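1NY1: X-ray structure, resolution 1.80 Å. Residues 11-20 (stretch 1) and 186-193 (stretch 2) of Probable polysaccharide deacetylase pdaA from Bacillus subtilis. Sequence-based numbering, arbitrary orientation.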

# COMPACT_ATOMS: atom_id res chain seq x y z
N LYS A 11 3.42 -8.83 -14.62
CA LYS A 11 4.04 -10.15 -14.52
C LYS A 11 4.84 -10.10 -13.23
O LYS A 11 5.58 -9.14 -12.99
N ARG A 12 4.71 -11.12 -12.40
CA ARG A 12 5.42 -11.18 -11.14
C ARG A 12 6.94 -11.12 -11.32
O ARG A 12 7.47 -11.45 -12.38
N SER A 13 7.62 -10.68 -10.26
CA SER A 13 9.08 -10.60 -10.26
C SER A 13 9.66 -12.00 -10.42
O SER A 13 9.14 -12.97 -9.87
N VAL A 14 10.75 -12.10 -11.19
CA VAL A 14 11.41 -13.39 -11.41
C VAL A 14 12.90 -13.21 -11.19
O VAL A 14 13.47 -12.19 -11.57
N ASN A 15 13.54 -14.20 -10.58
CA ASN A 15 14.98 -14.12 -10.32
C ASN A 15 15.33 -12.89 -9.50
O ASN A 15 16.41 -12.32 -9.65
N HIS A 16 14.41 -12.47 -8.63
CA HIS A 16 14.60 -11.30 -7.77
C HIS A 16 14.90 -10.02 -8.54
O HIS A 16 15.59 -9.12 -8.04
N GLN A 17 14.38 -9.95 -9.75
CA GLN A 17 14.56 -8.77 -10.58
C GLN A 17 13.27 -7.97 -10.56
O GLN A 17 12.18 -8.53 -10.52
N PRO A 18 13.38 -6.64 -10.56
CA PRO A 18 12.18 -5.80 -10.55
C PRO A 18 11.29 -6.11 -11.74
O PRO A 18 11.77 -6.26 -12.86
N PRO A 19 9.97 -6.23 -11.52
CA PRO A 19 9.05 -6.52 -12.62
C PRO A 19 8.81 -5.23 -13.40
O PRO A 19 9.20 -4.15 -12.95
N ASP A 20 8.19 -5.34 -14.57
CA ASP A 20 7.90 -4.16 -15.39
C ASP A 20 6.49 -4.26 -15.95
O ASP A 20 6.12 -5.28 -16.54
N MSE A 186 6.81 -13.68 0.02
CA MSE A 186 7.55 -12.47 0.33
C MSE A 186 9.05 -12.63 0.10
O MSE A 186 9.73 -11.66 -0.23
N ILE A 187 9.54 -13.85 0.25
CA ILE A 187 10.96 -14.12 0.04
C ILE A 187 11.24 -14.30 -1.45
O ILE A 187 12.16 -13.69 -1.99
N LYS A 188 10.43 -15.11 -2.12
CA LYS A 188 10.62 -15.38 -3.54
C LYS A 188 10.42 -14.17 -4.44
O LYS A 188 11.17 -13.99 -5.40
N GLN A 189 9.42 -13.34 -4.15
CA GLN A 189 9.16 -12.17 -4.99
C GLN A 189 10.01 -10.95 -4.66
O GLN A 189 9.94 -9.95 -5.36
N ALA A 190 10.81 -11.04 -3.60
CA ALA A 190 11.64 -9.90 -3.20
C ALA A 190 12.55 -9.41 -4.31
O ALA A 190 13.12 -10.19 -5.07
N HIS A 191 12.68 -8.09 -4.39
CA HIS A 191 13.55 -7.47 -5.37
C HIS A 191 13.88 -6.04 -4.96
O HIS A 191 13.18 -5.43 -4.16
N PRO A 192 14.99 -5.52 -5.50
CA PRO A 192 15.41 -4.15 -5.20
C PRO A 192 14.30 -3.16 -5.56
O PRO A 192 13.74 -3.21 -6.66
N GLY A 193 13.98 -2.27 -4.63
CA GLY A 193 12.96 -1.28 -4.87
C GLY A 193 11.53 -1.78 -4.80
O GLY A 193 10.60 -1.04 -5.12

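Stretch 2 enters this contact as a helix and leaves it as a loop, while stretch 1 is irregular apart from a type I' turn from Val14 to Gln17. At Met186, a selenomethionine with chi1 m, the side chain lies out of reach of stretch 1. The CA-to-CB bond of Ile187 points away, with both chi angles m, and the residue contributes its backbone instead: His16 NE2 donates a weak hydrogen bond to Ile187 O (3.3 Å). His16 reaches this carbonyl because, although its CA-to-CB bond runs sideways, at chi1 m the end of the side chain comes nearer to stretch 2, and imidazole can offer an N-H at the far end of a flat plate. Ile187 O also accepts a weak backbone hydrogen bond from Ala190 N (3.4 Å).

The CA-to-CB bond of Lys188 points away, with chi1 t, which suits an exposed, charged residue, and again the carbonyl does the work. Water 3 donates to Lys188 O (2.9 Å) and to Ser13 OG (2.7 Å) and accepts from His16 N (2.8 Å), knitting the turn to the helical segment.

The CA-to-CB bond of Gln189 points away, yet with chi1 m and chi2 t its end comes nearer to stretch 1. An amide carries both donor and acceptor, and both are used: Gln189 OE1 accepts from water 2 at 2.9 Å, which in turn accepts from Ser13 N at 2.8 Å, whereas Gln189 NE2 donates to water 1 at 3.2 Å, which also accepts from Arg12 NE at 2.6 Å. Arg12, chi1 m with chi2 and chi3 t, is extended enough to share that water.

The CA-to-CB bond of Ala190 points sideways, with its small methyl CB 4.3 Å from His16 CD2. Its carbonyl faces the turn, where His16 CA approaches Ala190 O at 3.3 Å in a CA-H...O contact, but this buried oxygen has no conventional polar partner.

His191 points toward stretch 1 with chi1 p, and its ring is used for packing. Pro19 CD lies over one face, 3.5 Å from the ring centroid of His191, a CH-pi contact well served by the rigid, polarized methylene next to a proline nitrogen. Pro18 CA lies 3.6 Å from His191 ND1, a buried nitrogen without a polar partner. Ser13, pointing inward with chi1 t, is compact enough for its CB to sit 3.3 Å from His191 CD2 while Ser13 OG donates to Gln17 O at 2.8 Å, bracing the turn.

Pro192 closes the contact: its CD lies 3.4 Å from His16 O and 4.5 Å from Pro18 CD, two compact rings meeting loosely. Gly193, at positive phi, makes no contact.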

# COMPACT_ATOMS: atom_id res chain seq x y z
CB LYS A 11 4.98 -10.39 -15.69
CG LYS A 11 4.31 -10.35 -17.05
CD LYS A 11 4.03 -11.74 -17.59
CE LYS A 11 5.33 -12.44 -17.99
NZ LYS A 11 6.03 -11.76 -19.12
CB ARG A 12 5.05 -12.46 -10.38
CG ARG A 12 3.58 -12.53 -9.97
CD ARG A 12 3.20 -13.91 -9.44
NE ARG A 12 1.82 -13.93 -8.95
CZ ARG A 12 0.75 -13.81 -9.72
NH1 ARG A 12 0.88 -13.66 -11.03
NH2 ARG A 12 -0.46 -13.82 -9.17
CB SER A 13 9.55 -10.00 -8.93
OG SER A 13 10.94 -10.24 -8.72
CB VAL A 14 11.18 -13.91 -12.85
CG1 VAL A 14 9.70 -14.19 -13.09
CG2 VAL A 14 11.69 -12.89 -13.86
CB ASN A 15 15.75 -14.07 -11.65
CG ASN A 15 15.43 -15.25 -12.55
OD1 ASN A 15 15.55 -16.41 -12.15
ND2 ASN A 15 15.04 -14.95 -13.79
CB HIS A 16 15.71 -11.58 -6.75
CG HIS A 16 15.37 -12.67 -5.80
ND1 HIS A 16 16.08 -13.85 -5.73
CD2 HIS A 16 14.36 -12.79 -4.91
CE1 HIS A 16 15.52 -14.65 -4.84
NE2 HIS A 16 14.48 -14.03 -4.32
CB GLN A 17 14.91 -9.17 -12.01
CG GLN A 17 16.28 -9.80 -12.17
CD GLN A 17 17.38 -8.96 -11.56
OE1 GLN A 17 17.42 -7.74 -11.74
NE2 GLN A 17 18.30 -9.60 -10.85
CB PRO A 18 12.76 -4.39 -10.62
CG PRO A 18 14.07 -4.52 -9.90
CD PRO A 18 14.60 -5.83 -10.45
CB PRO A 19 7.80 -7.01 -11.89
CG PRO A 19 7.81 -6.18 -10.64
CD PRO A 19 9.27 -6.25 -10.22
CB ASP A 20 8.92 -4.04 -16.52
CG ASP A 20 8.71 -2.78 -17.35
OD1 ASP A 20 7.84 -2.76 -18.23
OD2 ASP A 20 9.43 -1.79 -17.10
CB MSE A 186 7.28 -12.05 1.77
CG MSE A 186 5.87 -11.55 1.97
SE MSE A 186 5.58 -10.78 3.72
CE MSE A 186 5.03 -12.35 4.69
CB ILE A 187 11.39 -15.40 0.79
CG1 ILE A 187 11.23 -15.19 2.31
CG2 ILE A 187 12.82 -15.77 0.41
CD1 ILE A 187 12.08 -14.07 2.90
CB LYS A 188 9.70 -16.52 -3.99
CG LYS A 188 9.86 -16.92 -5.46
CD LYS A 188 9.43 -18.36 -5.71
CE LYS A 188 7.98 -18.60 -5.34
NZ LYS A 188 7.62 -20.05 -5.32
CB GLN A 189 7.67 -11.80 -4.93
CG GLN A 189 6.78 -12.87 -5.54
CD GLN A 189 5.33 -12.45 -5.65
OE1 GLN A 189 5.02 -11.37 -6.16
NE2 GLN A 189 4.42 -13.30 -5.19
CB ALA A 190 12.46 -10.27 -1.97
CB HIS A 191 12.93 -7.50 -6.77
CG HIS A 191 11.53 -6.97 -6.84
ND1 HIS A 191 11.24 -5.64 -7.04
CD2 HIS A 191 10.34 -7.61 -6.76
CE1 HIS A 191 9.93 -5.48 -7.08
NE2 HIS A 191 9.36 -6.66 -6.92
CB PRO A 192 16.65 -3.99 -6.06
CG PRO A 192 17.25 -5.36 -6.01
CD PRO A 192 16.04 -6.24 -6.22
O HOH W 1 1.46 -13.44 -6.38
O HOH W 2 6.43 -9.55 -7.94
O HOH W 3 11.70 -12.75 -7.93